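Local coordinates for protein adhesin LabA (Helicobacter pylori, PDB 6GMM) that probably binds LacdiNAc-type sugars of the gastric mucosa as a lectin-like adhesin of the bacterium, at residues W223-Y227 with E317-S322. Numbering follows the deposited sequence.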
ATOM      1  N   TRP A 223       3.116  10.894  27.182  1.00 34.43           N
ATOM      2  CA  TRP A 223       3.942  10.305  26.141  1.00 33.71           C
ATOM      3  C   TRP A 223       4.803  11.357  25.463  1.00 39.78           C
ATOM      4  O   TRP A 223       4.331  12.465  25.179  1.00 39.43           O
ATOM      5  CB  TRP A 223       3.074   9.605  25.069  1.00 30.83           C
ATOM      6  CG  TRP A 223       1.934   8.784  25.612  1.00 30.19           C
ATOM      7  CD1 TRP A 223       1.888   7.427  25.754  1.00 32.05           C
ATOM      8  CD2 TRP A 223       0.640   9.272  25.989  1.00 29.83           C
ATOM      9  NE1 TRP A 223       0.662   7.044  26.257  1.00 31.33           N
ATOM     10  CE2 TRP A 223      -0.125   8.157  26.406  1.00 33.10           C
ATOM     11  CE3 TRP A 223       0.065  10.552  26.063  1.00 31.93           C
ATOM     12  CZ2 TRP A 223      -1.423   8.288  26.915  1.00 32.15           C
ATOM     13  CZ3 TRP A 223      -1.219  10.680  26.571  1.00 33.38           C
ATOM     14  CH2 TRP A 223      -1.949   9.558  26.986  1.00 32.81           C
ATOM     15  N   GLU A 224       6.057  10.989  25.151  1.00 37.13           N
ATOM     16  CA  GLU A 224       6.980  11.840  24.389  1.00 36.96           C
ATOM     17  C   GLU A 224       6.420  11.963  22.978  1.00 38.14           C
ATOM     18  O   GLU A 224       5.829  11.003  22.481  1.00 37.33           O
ATOM     19  CB  GLU A 224       8.377  11.207  24.323  1.00 38.46           C
ATOM     20  CG  GLU A 224       9.145  11.283  25.630  1.00 44.78           C
ATOM     21  CD  GLU A 224       9.629  12.665  26.034  1.00 60.00           C
ATOM     22  OE1 GLU A 224       9.738  13.551  25.155  1.00 61.18           O
ATOM     23  OE2 GLU A 224       9.929  12.850  27.233  1.00 56.92           O
ATOM     24  N   GLY A 225       6.544  13.141  22.372  1.00 34.05           N
ATOM     25  CA  GLY A 225       6.052  13.367  21.012  1.00 32.83           C
ATOM     26  C   GLY A 225       4.576  13.700  20.904  1.00 37.32           C
ATOM     27  O   GLY A 225       4.137  14.152  19.845  1.00 38.55           O
ATOM     28  N   ILE A 226       3.796  13.481  21.997  1.00 31.50           N
ATOM     29  CA  ILE A 226       2.376  13.791  22.086  1.00 30.75           C
ATOM     30  C   ILE A 226       2.255  15.074  22.917  1.00 38.83           C
ATOM     31  O   ILE A 226       2.606  15.092  24.093  1.00 37.73           O
ATOM     32  CB  ILE A 226       1.603  12.597  22.707  1.00 32.04           C
ATOM     33  CG1 ILE A 226       1.716  11.305  21.832  1.00 30.03           C
ATOM     34  CG2 ILE A 226       0.154  12.955  23.038  1.00 31.67           C
ATOM     35  CD1 ILE A 226       1.069  11.306  20.424  1.00 39.32           C
ATOM     36  N   TYR A 227       1.821  16.156  22.267  1.00 40.15           N
ATOM     37  CA  TYR A 227       1.695  17.495  22.847  1.00 42.92           C
ATOM     38  C   TYR A 227       0.216  17.861  22.952  1.00 47.70           C
ATOM     39  O   TYR A 227      -0.512  17.797  21.955  1.00 47.04           O
ATOM     40  CB  TYR A 227       2.448  18.523  21.965  1.00 45.50           C
ATOM     41  CG  TYR A 227       3.876  18.132  21.641  1.00 46.99           C
ATOM     42  CD1 TYR A 227       4.920  18.445  22.508  1.00 50.65           C
ATOM     43  CD2 TYR A 227       4.181  17.436  20.474  1.00 46.37           C
ATOM     44  CE1 TYR A 227       6.236  18.080  22.217  1.00 52.40           C
ATOM     45  CE2 TYR A 227       5.492  17.068  20.172  1.00 47.40           C
ATOM     46  CZ  TYR A 227       6.517  17.387  21.048  1.00 58.38           C
ATOM     47  OH  TYR A 227       7.808  17.015  20.741  1.00 61.40           O
ATOM     48  N   GLU A 317       9.576  11.256  17.716  1.00 32.82           N
ATOM     49  CA  GLU A 317       9.738  11.134  19.176  1.00 33.98           C
ATOM     50  C   GLU A 317       8.737  10.166  19.785  1.00 33.97           C
ATOM     51  O   GLU A 317       9.035   9.535  20.791  1.00 33.69           O
ATOM     52  CB  GLU A 317       9.628  12.499  19.919  1.00 37.20           C
ATOM     53  CG  GLU A 317      10.448  13.630  19.320  1.00 52.85           C
ATOM     54  CD  GLU A 317       9.896  14.203  18.022  1.00 78.70           C
ATOM     55  OE1 GLU A 317       8.798  14.805  18.052  1.00 70.86           O
ATOM     56  OE2 GLU A 317      10.540  14.001  16.965  1.00 77.02           O
ATOM     57  N   PHE A 318       7.528  10.097  19.217  1.00 27.55           N
ATOM     58  CA  PHE A 318       6.495   9.195  19.700  1.00 25.40           C
ATOM     59  C   PHE A 318       6.846   7.759  19.291  1.00 28.62           C
ATOM     60  O   PHE A 318       6.536   6.818  20.008  1.00 28.42           O
ATOM     61  CB  PHE A 318       5.106   9.610  19.161  1.00 24.99           C
ATOM     62  CG  PHE A 318       3.966   8.737  19.640  1.00 23.69           C
ATOM     63  CD1 PHE A 318       3.662   8.639  21.002  1.00 25.21           C
ATOM     64  CD2 PHE A 318       3.219   7.985  18.743  1.00 23.30           C
ATOM     65  CE1 PHE A 318       2.611   7.835  21.437  1.00 24.02           C
ATOM     66  CE2 PHE A 318       2.170   7.168  19.189  1.00 23.82           C
ATOM     67  CZ  PHE A 318       1.870   7.111  20.526  1.00 22.18           C
ATOM     68  N   VAL A 319       7.482   7.590  18.150  1.00 26.51           N
ATOM     69  CA  VAL A 319       7.862   6.250  17.695  1.00 26.27           C
ATOM     70  C   VAL A 319       9.049   5.740  18.526  1.00 35.96           C
ATOM     71  O   VAL A 319       8.929   4.673  19.123  1.00 35.75           O
ATOM     72  CB  VAL A 319       8.093   6.145  16.167  1.00 28.17           C
ATOM     73  CG1 VAL A 319       8.472   4.713  15.765  1.00 26.31           C
ATOM     74  CG2 VAL A 319       6.846   6.600  15.398  1.00 26.75           C
ATOM     75  N   LYS A 320      10.149   6.533  18.629  1.00 35.24           N
ATOM     76  CA  LYS A 320      11.345   6.123  19.357  1.00 36.84           C
ATOM     77  C   LYS A 320      11.248   6.249  20.887  1.00 42.05           C
ATOM     78  O   LYS A 320      11.732   5.345  21.566  1.00 42.42           O
ATOM     79  CB  LYS A 320      12.627   6.823  18.826  1.00 42.37           C
ATOM     80  CG  LYS A 320      12.734   8.339  19.018  1.00 58.82           C
ATOM     81  N   ASP A 321      10.648   7.333  21.432  1.00 38.58           N
ATOM     82  CA  ASP A 321      10.637   7.565  22.878  1.00 39.67           C
ATOM     83  C   ASP A 321       9.300   7.285  23.603  1.00 41.59           C
ATOM     84  O   ASP A 321       9.149   7.634  24.765  1.00 42.25           O
ATOM     85  CB  ASP A 321      11.137   8.978  23.187  1.00 43.85           C
ATOM     86  CG  ASP A 321      12.547   9.228  22.710  1.00 54.96           C
ATOM     87  OD1 ASP A 321      13.405   8.341  22.905  1.00 55.67           O
ATOM     88  OD2 ASP A 321      12.795  10.308  22.146  1.00 64.13           O
ATOM     89  N   SER A 322       8.373   6.600  22.945  1.00 37.63           N
ATOM     90  CA  SER A 322       7.133   6.167  23.571  1.00 35.87           C
ATOM     91  C   SER A 322       6.816   4.760  23.114  1.00 36.24           C
ATOM     92  O   SER A 322       6.775   3.882  23.962  1.00 35.60           O
ATOM     93  CB  SER A 322       5.983   7.138  23.316  1.00 39.92           C
ATOM     94  OG  SER A 322       6.119   8.313  24.102  1.00 50.09           O
TER
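Ile226 lies over one face of the Phe318 ring. Its CD1 is 3.9 Å from the ring centroid and close to the ring normal, a CH-pi contact. Trp223 CB meets the ring edge, 4.1 Å from Phe318 CE1. The indole runs on past the helix to meet Phe238 edge-to-face and hydrogen-bonds through NE1 to Val75 O. Trp223 to Ile226 form a type II turn, whose third residue, Gly225, has a positive phi. Gly225 CA comes within 4.4 Å of Phe318 CA, and a CB there would clash with Phe318 N. The carbonyl oxygen of the turn's central peptide also meets the helix: Glu224 O is 3.4 Å from Phe318 CA, a CA-H...O contact. Ser322 OG lies 3.2 Å from Glu224 O and 2.9 Å from Glu224 N. The Glu224 carboxylate instead hydrogen-bonds Ser218. Phe318 also touches Val75 and Glu241. This is a glycine-containing type II beta turn docked on a short helix, joining the loop after helix 188-205 to helix 316-323 in the largely helical adhesin exodomain.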